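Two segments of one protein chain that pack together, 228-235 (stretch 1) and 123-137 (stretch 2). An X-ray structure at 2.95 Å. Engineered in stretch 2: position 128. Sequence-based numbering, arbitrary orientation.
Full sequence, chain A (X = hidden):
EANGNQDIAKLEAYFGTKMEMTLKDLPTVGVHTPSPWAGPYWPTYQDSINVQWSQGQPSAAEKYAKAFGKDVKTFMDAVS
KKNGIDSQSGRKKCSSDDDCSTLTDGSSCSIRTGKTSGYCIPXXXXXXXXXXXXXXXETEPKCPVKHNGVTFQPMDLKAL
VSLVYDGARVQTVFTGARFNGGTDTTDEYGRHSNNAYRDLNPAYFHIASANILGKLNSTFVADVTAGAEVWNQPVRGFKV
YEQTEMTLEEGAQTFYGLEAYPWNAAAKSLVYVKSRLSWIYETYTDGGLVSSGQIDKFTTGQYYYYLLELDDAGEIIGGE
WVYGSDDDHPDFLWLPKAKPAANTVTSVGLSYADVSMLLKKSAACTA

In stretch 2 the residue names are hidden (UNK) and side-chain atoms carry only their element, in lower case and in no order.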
# COMPACT_ATOMS: atom_id res chain seq x y z
N ALA A 228 0.40 -6.53 14.39
CA ALA A 228 -0.79 -7.37 14.26
C ALA A 228 -1.59 -7.02 13.01
O ALA A 228 -1.83 -7.87 12.15
CB ALA A 228 -1.67 -7.27 15.52
N GLU A 229 -1.98 -5.75 12.91
CA GLU A 229 -2.80 -5.26 11.80
C GLU A 229 -2.03 -5.15 10.48
O GLU A 229 -0.82 -4.92 10.47
CB GLU A 229 -3.45 -3.92 12.17
CG GLU A 229 -2.47 -2.86 12.66
CD GLU A 229 -3.15 -1.77 13.45
OE1 GLU A 229 -3.07 -0.59 13.04
OE2 GLU A 229 -3.78 -2.08 14.49
N VAL A 230 -2.76 -5.31 9.38
CA VAL A 230 -2.20 -5.25 8.04
C VAL A 230 -2.34 -3.83 7.48
O VAL A 230 -3.45 -3.28 7.45
CB VAL A 230 -2.90 -6.28 7.10
CG1 VAL A 230 -2.37 -6.18 5.67
CG2 VAL A 230 -2.74 -7.70 7.63
N TRP A 231 -1.22 -3.25 7.06
CA TRP A 231 -1.22 -1.93 6.42
C TRP A 231 -0.57 -1.99 5.05
O TRP A 231 0.52 -2.53 4.90
CB TRP A 231 -0.50 -0.90 7.29
CG TRP A 231 -1.40 -0.20 8.27
CD1 TRP A 231 -1.35 -0.28 9.63
CD2 TRP A 231 -2.50 0.67 7.96
NE1 TRP A 231 -2.33 0.50 10.19
CE2 TRP A 231 -3.06 1.09 9.19
CE3 TRP A 231 -3.06 1.14 6.77
CZ2 TRP A 231 -4.16 1.95 9.26
CZ3 TRP A 231 -4.15 2.00 6.84
CH2 TRP A 231 -4.68 2.40 8.08
N ASN A 232 -1.25 -1.43 4.05
CA ASN A 232 -0.73 -1.38 2.69
C ASN A 232 -0.38 0.04 2.28
O ASN A 232 -1.19 0.95 2.44
CB ASN A 232 -1.72 -1.98 1.70
CG ASN A 232 -1.88 -3.48 1.87
OD1 ASN A 232 -1.27 -4.26 1.15
ND2 ASN A 232 -2.70 -3.88 2.83
N GLN A 233 0.83 0.21 1.77
CA GLN A 233 1.30 1.51 1.28
C GLN A 233 1.99 1.31 -0.07
O GLN A 233 2.75 0.36 -0.23
CB GLN A 233 2.29 2.15 2.26
CG GLN A 233 1.98 1.99 3.76
CD GLN A 233 0.84 2.87 4.23
OE1 GLN A 233 0.59 3.95 3.69
NE2 GLN A 233 0.13 2.40 5.26
N PRO A 234 1.73 2.21 -1.04
CA PRO A 234 2.46 2.14 -2.30
C PRO A 234 3.86 2.73 -2.15
O PRO A 234 4.03 3.81 -1.59
CB PRO A 234 1.61 3.01 -3.23
CG PRO A 234 0.96 3.99 -2.34
CD PRO A 234 0.75 3.31 -1.02
N VAL A 235 4.87 2.00 -2.65
CA VAL A 235 6.26 2.43 -2.51
C VAL A 235 6.62 3.49 -3.56
O VAL A 235 6.23 3.38 -4.72
CB VAL A 235 7.23 1.22 -2.57
CG1 VAL A 235 8.69 1.67 -2.63
CG2 VAL A 235 7.01 0.32 -1.36
N UNK A 123 -10.73 0.91 14.25
CA UNK A 123 -10.49 2.10 13.42
C UNK A 123 -9.49 1.88 12.28
O UNK A 123 -9.37 2.72 11.39
c UNK A 123 -11.20 3.87 15.07
c UNK A 123 -10.03 3.31 14.27
o UNK A 123 -8.99 2.90 15.17
N UNK A 124 -8.79 0.75 12.30
CA UNK A 124 -7.81 0.44 11.26
C UNK A 124 -8.42 -0.26 10.04
O UNK A 124 -7.82 -0.25 8.96
c UNK A 124 -7.43 -2.17 13.44
c UNK A 124 -6.95 -1.75 12.24
c UNK A 124 -6.80 -2.93 11.43
c UNK A 124 -6.75 -5.55 10.46
c UNK A 124 -6.33 -4.47 9.64
c UNK A 124 -6.35 -3.16 10.12
c UNK A 124 -7.18 -5.35 11.74
c UNK A 124 -7.21 -4.03 12.22
c UNK A 124 -6.63 -0.35 11.83
n UNK A 124 -7.59 -3.54 13.44
N UNK A 125 -9.59 -0.86 10.22
CA UNK A 125 -10.36 -1.48 9.14
C UNK A 125 -10.56 -0.48 8.01
O UNK A 125 -11.05 0.63 8.24
c UNK A 125 -11.73 -5.67 11.80
c UNK A 125 -11.73 -1.93 9.65
c UNK A 125 -10.54 -4.98 11.62
c UNK A 125 -10.54 -3.77 10.92
c UNK A 125 -12.90 -3.94 10.59
c UNK A 125 -12.92 -5.15 11.29
c UNK A 125 -11.72 -3.24 10.40
N UNK A 126 -10.19 -0.86 6.79
CA UNK A 126 -10.31 0.02 5.64
C UNK A 126 -9.95 -0.63 4.32
O UNK A 126 -9.98 -1.85 4.18
N UNK A 127 -9.62 0.21 3.34
CA UNK A 127 -9.30 -0.26 1.99
C UNK A 127 -7.92 0.22 1.51
O UNK A 127 -7.76 0.64 0.36
c UNK A 127 -10.41 0.13 0.97
c UNK A 127 -11.68 -0.67 1.23
c UNK A 127 -11.38 2.17 -0.23
c UNK A 127 -10.70 1.64 1.01
N UNK A 128 -6.93 0.13 2.40
CA UNK A 128 -5.55 0.48 2.06
C UNK A 128 -5.00 -0.44 0.98
O UNK A 128 -4.18 -0.02 0.16
o UNK A 128 -4.52 -0.92 3.77
c UNK A 128 -4.66 0.42 3.30
N UNK A 129 -5.47 -1.68 0.99
CA UNK A 129 -5.12 -2.69 -0.01
C UNK A 129 -5.65 -2.33 -1.40
O UNK A 129 -5.18 -2.85 -2.41
n UNK A 129 -7.80 -3.84 1.75
c UNK A 129 -9.11 -3.89 1.58
c UNK A 129 -5.68 -4.05 0.40
n UNK A 129 -9.35 -4.14 0.30
c UNK A 129 -7.17 -4.06 0.55
c UNK A 129 -8.16 -4.25 -0.37
N UNK A 130 -6.65 -1.45 -1.43
CA UNK A 130 -7.28 -1.02 -2.67
C UNK A 130 -6.74 0.32 -3.16
O UNK A 130 -6.57 0.52 -4.37
c UNK A 130 -8.78 -0.94 -2.49
N UNK A 131 -6.48 1.24 -2.23
CA UNK A 131 -5.91 2.55 -2.55
C UNK A 131 -4.50 2.44 -3.13
O UNK A 131 -4.18 3.10 -4.12
c UNK A 131 -4.82 4.49 -1.33
c UNK A 131 -3.71 4.57 -0.43
c UNK A 131 -2.93 5.68 -0.82
c UNK A 131 -4.67 5.53 -2.20
c UNK A 131 -1.76 6.05 -0.15
c UNK A 131 -2.13 4.18 1.34
c UNK A 131 -5.91 3.46 -1.32
c UNK A 131 -3.29 3.81 0.68
c UNK A 131 -1.38 5.29 0.93
n UNK A 131 -3.54 6.24 -1.91
N UNK A 132 -3.66 1.61 -2.50
CA UNK A 132 -2.26 1.46 -2.89
C UNK A 132 -2.06 1.12 -4.38
O UNK A 132 -1.32 1.83 -5.07
o UNK A 132 -1.72 0.76 -0.63
c UNK A 132 -1.55 0.44 -2.00
N UNK A 133 -2.70 0.05 -4.88
CA UNK A 133 -2.55 -0.25 -6.30
C UNK A 133 -3.17 0.81 -7.20
O UNK A 133 -2.70 1.01 -8.32
c UNK A 133 -3.29 -1.59 -6.46
c UNK A 133 -3.52 -0.97 -4.19
c UNK A 133 -4.22 -1.66 -5.31
N UNK A 134 -4.22 1.48 -6.72
CA UNK A 134 -4.84 2.58 -7.46
C UNK A 134 -3.88 3.77 -7.53
O UNK A 134 -3.76 4.41 -8.58
c UNK A 134 -6.15 2.98 -6.84
N UNK A 135 -3.19 4.04 -6.43
CA UNK A 135 -2.16 5.08 -6.39
C UNK A 135 -1.08 4.85 -7.45
O UNK A 135 -0.67 5.79 -8.13
c UNK A 135 -1.55 5.16 -5.01
N UNK A 136 -0.66 3.60 -7.59
CA UNK A 136 0.35 3.23 -8.57
C UNK A 136 -0.20 3.29 -10.00
O UNK A 136 0.24 4.13 -10.80
c UNK A 136 1.95 1.42 -9.37
c UNK A 136 1.76 0.40 -6.31
c UNK A 136 0.95 1.82 -8.28
c UNK A 136 1.60 1.79 -6.89
N UNK A 137 -1.16 2.43 -10.31
CA UNK A 137 -1.62 2.22 -11.68
C UNK A 137 -2.42 3.38 -12.26
O UNK A 137 -2.38 3.62 -13.46
c UNK A 137 -1.77 -0.41 -11.53
c UNK A 137 -0.68 -0.75 -12.55
c UNK A 137 -2.83 -1.49 -11.50
c UNK A 137 -2.44 0.93 -11.80

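Position 123 carries one carbon bearing an oxygen and a second carbon, and it touches nothing on stretch 1; the branched hydroxyl identifies Thr-123. At 124 a single carbon leads to fused five- and six-membered rings holding eight carbons and one nitrogen. Glu-229 CB sits over one face, 3.6 Å from the centroid of the six-membered ring at 124, a CH-pi contact almost along the ring normal; the indole makes this Trp-124. Position 125 has one carbon and a ring of six carbons, which makes no contact with stretch 1: Phe-125. Position 126 has no side-chain atoms and is Gly-126.

The four carbons at 127 fork at the first, with one arm two carbons long, and point away from stretch 1: Ile-127, at the N-cap position, with its O accepting bonds from the N atoms of 130 and 131. Position 128 has one carbon and one oxygen; the CA-to-CB bond points toward stretch 1, and the oxygen is 3.3 Å from Asn-232 N. It is Ser-128, an engineered residue replacing the natural cysteine, and Asn-232 N donates a weak hydrogen bond to its OG. At 129, one carbon precedes a five-membered ring of three carbons and two nitrogens. The backbone packs on the amide, with Asn-232 CG 3.8 Å from the CA of 129, while the ring end leads away; the imidazole identifies His-129. The lone carbon at 130 points away from the strand, giving Ala-130.

Position 131 shows one carbon, then fused five- and six-membered rings holding eight carbons and one nitrogen. Pro-234 CD lies over the ring face, 3.5 Å from a carbon of the six-membered ring: this second indole is Trp-131, the atom being CH2. At 132 there are one carbon and one oxygen, the oxygen 3.1 Å from Asn-232 O: Ser-132, whose OG donates to Ser-128 O at 2.7 Å. Three carbons closing onto the backbone nitrogen at 133 mark Pro-133, whose N cannot donate to the preceding turn, where the helix kinks. Position 134 has a single carbon, out of reach of stretch 1: Ala-134. The single carbon at 135 lies 3.8 Å from Pro-234 CG, and this is CB of Ala-135. At 136, four carbons forked at the first, one arm two carbons long, come within 3.9 Å of Pro-234 CB: Ile-136, the atom being CG1. Four carbons forked at the second, out of reach, make 137 Leu-137.

Strand and helix run nearly parallel, their directions 11° apart and their axes 6.9 Å apart at closest approach. Small serine side chains accompany close backbone approach, with CA atoms 5.2 Å apart for Asn-232 and Ser-128 and 4.8 Å for Pro-234 and Ser-132. Pro-234 fills the apolar end, whereas Trp-124 covers the loop before the strand.

Stretch 2, residues 123-137: TWFGISHAWSPAAIL
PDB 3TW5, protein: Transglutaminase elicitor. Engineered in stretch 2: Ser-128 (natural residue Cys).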